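Local structure of amidohydrolase (Thermotoga maritima, 3OOQ) at residues D231-L234 with T235-I239; F277-K280 with L281-D285. The protein is probably a hydrolase of the TIM-barrel amidohydrolase family, with allantoinase activity a tentative assignment. All blocks are in the same frame, centred on the assembly; numbering follows the deposited sequence.

Contact 1 of 2, residues D231-L234 with T235-I239; sequences DDIL and TAIRI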
loop_
_atom_site.group_PDB
_atom_site.type_symbol
_atom_site.label_atom_id
_atom_site.label_comp_id
_atom_site.label_asym_id
_atom_site.label_seq_id
_atom_site.Cartn_x
_atom_site.Cartn_y
_atom_site.Cartn_z
ATOM N N ASP F 231 -2.309 -18.574 -32.577
ATOM C CA ASP F 231 -2.622 -19.591 -31.574
ATOM C C ASP F 231 -3.867 -19.269 -30.730
ATOM O O ASP F 231 -4.617 -20.182 -30.384
ATOM C CB ASP F 231 -1.409 -19.931 -30.673
ATOM C CG ASP F 231 -0.864 -18.717 -29.906
ATOM O OD1 ASP F 231 -0.865 -17.605 -30.442
ATOM O OD2 ASP F 231 -0.426 -18.872 -28.752
ATOM N N ASP F 232 -4.072 -17.989 -30.399
ATOM C CA ASP F 232 -5.275 -17.576 -29.656
ATOM C C ASP F 232 -6.535 -17.731 -30.488
ATOM O O ASP F 232 -7.575 -18.093 -29.943
ATOM C CB ASP F 232 -5.191 -16.127 -29.178
ATOM C CG ASP F 232 -4.178 -15.935 -28.055
ATOM O OD1 ASP F 232 -4.152 -16.757 -27.111
ATOM O OD2 ASP F 232 -3.382 -14.982 -28.168
ATOM N N ILE F 233 -6.454 -17.428 -31.788
ATOM C CA ILE F 233 -7.573 -17.689 -32.715
ATOM C C ILE F 233 -7.933 -19.174 -32.720
ATOM O O ILE F 233 -9.095 -19.544 -32.623
ATOM C CB ILE F 233 -7.261 -17.210 -34.167
ATOM C CG1 ILE F 233 -6.947 -15.705 -34.218
ATOM C CG2 ILE F 233 -8.428 -17.516 -35.100
ATOM C CD1 ILE F 233 -6.142 -15.276 -35.488
ATOM N N LEU F 234 -6.928 -20.031 -32.792
ATOM C CA LEU F 234 -7.153 -21.485 -32.835
ATOM C C LEU F 234 -7.701 -21.999 -31.502
ATOM O O LEU F 234 -8.539 -22.877 -31.490
ATOM C CB LEU F 234 -5.871 -22.229 -33.215
ATOM C CG LEU F 234 -5.366 -21.966 -34.636
ATOM C CD1 LEU F 234 -3.892 -22.362 -34.740
ATOM C CD2 LEU F 234 -6.200 -22.732 -35.669
ATOM N N THR F 235 -7.242 -21.419 -30.396
ATOM C CA THR F 235 -7.777 -21.762 -29.066
ATOM C C THR F 235 -9.258 -21.396 -28.990
ATOM O O THR F 235 -10.075 -22.174 -28.509
ATOM C CB THR F 235 -6.998 -21.016 -27.933
ATOM O OG1 THR F 235 -5.654 -21.480 -27.910
ATOM C CG2 THR F 235 -7.612 -21.277 -26.548
ATOM N N ALA F 236 -9.599 -20.195 -29.455
ATOM C CA ALA F 236 -10.995 -19.773 -29.502
ATOM C C ALA F 236 -11.849 -20.800 -30.275
ATOM O O ALA F 236 -12.926 -21.210 -29.816
ATOM C CB ALA F 236 -11.095 -18.395 -30.130
ATOM N N ILE F 237 -11.346 -21.250 -31.424
ATOM C CA ILE F 237 -12.050 -22.278 -32.230
ATOM C C ILE F 237 -12.152 -23.622 -31.466
ATOM O O ILE F 237 -13.226 -24.259 -31.445
ATOM C CB ILE F 237 -11.382 -22.457 -33.631
ATOM C CG1 ILE F 237 -11.461 -21.145 -34.432
ATOM C CG2 ILE F 237 -12.045 -23.597 -34.453
ATOM C CD1 ILE F 237 -10.453 -21.080 -35.576
ATOM N N ARG F 238 -11.060 -24.036 -30.816
ATOM C CA ARG F 238 -11.070 -25.298 -30.062
ATOM C C ARG F 238 -12.155 -25.290 -29.008
ATOM O O ARG F 238 -12.873 -26.274 -28.840
ATOM C CB ARG F 238 -9.729 -25.594 -29.393
ATOM C CG ARG F 238 -8.729 -26.258 -30.287
ATOM C CD ARG F 238 -7.586 -26.927 -29.481
ATOM N NE ARG F 238 -6.957 -26.071 -28.463
ATOM C CZ ARG F 238 -6.122 -25.066 -28.705
ATOM N NH1 ARG F 238 -5.793 -24.727 -29.954
ATOM N NH2 ARG F 238 -5.606 -24.383 -27.679
ATOM N N ILE F 239 -12.281 -24.171 -28.311
ATOM C CA ILE F 239 -13.305 -24.068 -27.279
ATOM C C ILE F 239 -14.718 -24.064 -27.879
ATOM O O ILE F 239 -15.612 -24.726 -27.361
ATOM C CB ILE F 239 -13.058 -22.855 -26.364
ATOM C CG1 ILE F 239 -11.827 -23.160 -25.475
ATOM C CG2 ILE F 239 -14.303 -22.560 -25.520
ATOM C CD1 ILE F 239 -11.199 -21.956 -24.828
HETATM O O HOH W 1 -3.818 -22.930 -30.231
HETATM O O HOH W 2 -4.316 -19.507 -26.510
#
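The backbone oxygen Asp231 O is gripped by three donors, a compact example of how a helix carbonyl can take a side-chain hydroxyl from the next turn as well as its usual N-H. Thr235 N reaches Asp231 O at 2.9 Å in the regular helical bond, and Thr235 OG1 adds a second bond to Asp231 O at 3.0 Å, arriving from the opposite face of the carbonyl plane. Water 1 is the third donor. The hydroxyl can fold back in this way because OG1 sits beside the backbone N of Thr235 (chi1 -65°), close to the preceding turn. OG1 also receives a weak bond from Arg238 NH2. Water 2 lies within hydrogen-bonding distance of both Thr235 OG1 (2.8 Å) and Asp232 OD1, while the other oxygen of that carboxylate forms a salt bridge with Arg172.

Arg238 returns along the helix through a bend at chi3 (-50°), which lays one face of its guanidinium over Thr235 CA, offset toward the rim. Water 1 lies in the guanidinium plane, 2.7 Å from Arg238 NH1, and so ties the arginine to Asp231 O. The principal charge partner of Arg238 is Asp95 of the second subunit, to which NH2 is salt-bridged; the water 1 bridge probably helps orient this group at the subunit interface.

Elsewhere round the helix, Ile233 and Ile237 lie side by side and point the same way, CG2 of Ile233 being 4.1 Å from CD1 of Ile237. With Ala236 they face the strands, while Thr235 and Ile239 meet helix 172-198 and Arg238 turns to the second subunit. Such an arrangement suits the helix of a beta-alpha-beta unit, here strand 223-227, helix 230-243 and strand 247-249 of the amidohydrolase barrel.

Contact 2 of 2, residues F277-K280 with L281-D285; sequences FRTK and LELKD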
loop_
_atom_site.group_PDB
_atom_site.type_symbol
_atom_site.label_atom_id
_atom_site.label_comp_id
_atom_site.label_asym_id
_atom_site.label_seq_id
_atom_site.Cartn_x
_atom_site.Cartn_y
_atom_site.Cartn_z
ATOM N N PHE F 277 -1.514 1.983 -35.103
ATOM C CA PHE F 277 -0.193 1.570 -34.626
ATOM C C PHE F 277 -0.230 0.194 -33.955
ATOM O O PHE F 277 -1.172 -0.127 -33.228
ATOM C CB PHE F 277 0.322 2.599 -33.622
ATOM C CG PHE F 277 1.743 2.383 -33.182
ATOM C CD1 PHE F 277 2.808 2.622 -34.053
ATOM C CD2 PHE F 277 2.023 2.013 -31.853
ATOM C CE1 PHE F 277 4.123 2.466 -33.632
ATOM C CE2 PHE F 277 3.343 1.845 -31.415
ATOM C CZ PHE F 277 4.395 2.079 -32.301
ATOM N N ARG F 278 0.809 -0.591 -34.193
ATOM C CA ARG F 278 0.942 -1.909 -33.577
ATOM C C ARG F 278 1.455 -1.714 -32.155
ATOM O O ARG F 278 2.649 -1.765 -31.901
ATOM C CB ARG F 278 1.893 -2.792 -34.405
ATOM C CG ARG F 278 1.416 -3.014 -35.837
ATOM C CD ARG F 278 2.545 -3.504 -36.757
ATOM N NE ARG F 278 2.076 -3.654 -38.143
ATOM C CZ ARG F 278 1.957 -2.651 -39.019
ATOM N NH1 ARG F 278 2.266 -1.398 -38.667
ATOM N NH2 ARG F 278 1.516 -2.890 -40.245
ATOM N N THR F 279 0.529 -1.461 -31.240
ATOM C CA THR F 279 0.846 -1.090 -29.863
ATOM C C THR F 279 1.338 -2.262 -29.026
ATOM O O THR F 279 1.913 -2.065 -27.969
ATOM C CB THR F 279 -0.411 -0.570 -29.156
ATOM O OG1 THR F 279 -1.474 -1.520 -29.348
ATOM C CG2 THR F 279 -0.846 0.785 -29.704
ATOM N N LYS F 280 1.082 -3.484 -29.477
ATOM C CA LYS F 280 1.374 -4.682 -28.678
ATOM C C LYS F 280 2.144 -5.697 -29.481
ATOM O O LYS F 280 2.084 -5.728 -30.727
ATOM C CB LYS F 280 0.077 -5.343 -28.165
ATOM C CG LYS F 280 -0.694 -4.485 -27.137
ATOM C CD LYS F 280 -2.022 -5.130 -26.716
ATOM C CE LYS F 280 -3.018 -5.215 -27.895
ATOM N NZ LYS F 280 -4.195 -6.063 -27.509
ATOM N N LEU F 281 2.876 -6.529 -28.754
ATOM C CA LEU F 281 3.578 -7.663 -29.315
ATOM C C LEU F 281 2.669 -8.521 -30.202
ATOM O O LEU F 281 3.085 -8.937 -31.294
ATOM C CB LEU F 281 4.103 -8.505 -28.165
ATOM C CG LEU F 281 5.089 -9.614 -28.459
ATOM C CD1 LEU F 281 6.375 -9.003 -29.024
ATOM C CD2 LEU F 281 5.314 -10.406 -27.150
ATOM N N GLU F 282 1.440 -8.774 -29.727
ATOM C CA GLU F 282 0.485 -9.611 -30.443
ATOM C C GLU F 282 -0.009 -8.928 -31.730
ATOM O O GLU F 282 -0.592 -9.571 -32.589
ATOM C CB GLU F 282 -0.689 -10.074 -29.549
ATOM C CG GLU F 282 -1.654 -8.963 -29.030
ATOM C CD GLU F 282 -2.733 -9.501 -28.073
ATOM O OE1 GLU F 282 -2.742 -10.719 -27.779
ATOM O OE2 GLU F 282 -3.574 -8.695 -27.598
ATOM N N LEU F 283 0.262 -7.636 -31.860
ATOM C CA LEU F 283 -0.048 -6.889 -33.085
ATOM C C LEU F 283 1.148 -6.745 -34.032
ATOM O O LEU F 283 1.035 -6.089 -35.065
ATOM C CB LEU F 283 -0.603 -5.493 -32.735
ATOM C CG LEU F 283 -1.855 -5.446 -31.855
ATOM C CD1 LEU F 283 -2.409 -4.025 -31.725
ATOM C CD2 LEU F 283 -2.922 -6.351 -32.411
ATOM N N LYS F 284 2.287 -7.351 -33.702
ATOM C CA LYS F 284 3.517 -7.135 -34.504
ATOM C C LYS F 284 3.400 -7.478 -36.006
ATOM O O LYS F 284 4.056 -6.841 -36.828
ATOM C CB LYS F 284 4.725 -7.858 -33.894
ATOM C CG LYS F 284 4.815 -9.344 -34.185
ATOM C CD LYS F 284 6.135 -9.948 -33.653
ATOM C CE LYS F 284 6.502 -11.223 -34.406
ATOM N NZ LYS F 284 7.200 -12.224 -33.529
ATOM N N ASP F 285 2.586 -8.477 -36.350
ATOM C CA ASP F 285 2.402 -8.880 -37.759
ATOM C C ASP F 285 1.099 -8.381 -38.397
ATOM O O ASP F 285 0.666 -8.907 -39.432
ATOM C CB ASP F 285 2.521 -10.408 -37.912
ATOM C CG ASP F 285 3.960 -10.893 -37.817
ATOM O OD1 ASP F 285 4.886 -10.075 -37.944
ATOM O OD2 ASP F 285 4.181 -12.095 -37.613
#
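Between Lys280 and Leu283 the chain enters a short 3-10 segment, 281-283, Leu283 N donating to Lys280 O at 2.9 Å from well above the carbonyl plane; just upstream, Arg278 centres an inverse gamma turn. The fold brings Lys280 and Glu282 side by side, pointing the same way. Their salt bridge is short, with Lys280 NZ 2.7 Å from Glu282 OE2 on the lone pair turned away from OE1, and a bend at chi3 of the lysine (-65°) helps steer the ammonium to it. Asn157 gives NZ a further hydrogen-bond partner.

Leu283 fills the inside of the bend. Its CD1 lies 3.6 Å from Thr279 OG1, and its CG is 4.1 Å from Lys280 CE where the two chains pass at a slant. Arg278 runs alongside the Leu283-Lys284 backbone, extended from CG to NE, with CG 3.2 Å from Leu283 O. The guanidinium reaches past the turn: NH2 bonds to Leu286 O, while NH1 forms a salt bridge with Glu71 of the third subunit. The whole is a compact loop following strand 269-271 in the amidohydrolase barrel, folded round a short 3-10 segment and used at a subunit interface.

How the contacts relate
Contact 1 closes before contact 2 opens along the chain, and their centres stand 19 Å apart; the nearest atoms come within about 4 Å without touching. Arg172, at the start of helix 172-198 and already paired with Asp232, also forms a long, weak ion pair with Glu282 of contact 2, a loose connection. A second route runs through the loop after strand 223-227, where His228 packs against Glu282 and Leu283 shortly before helix 230-243 begins. The two also divide the assembly unevenly: the helix at 231-239 meets the second subunit, the loop at 277-285 mainly the third, with Leu281 also touching the second.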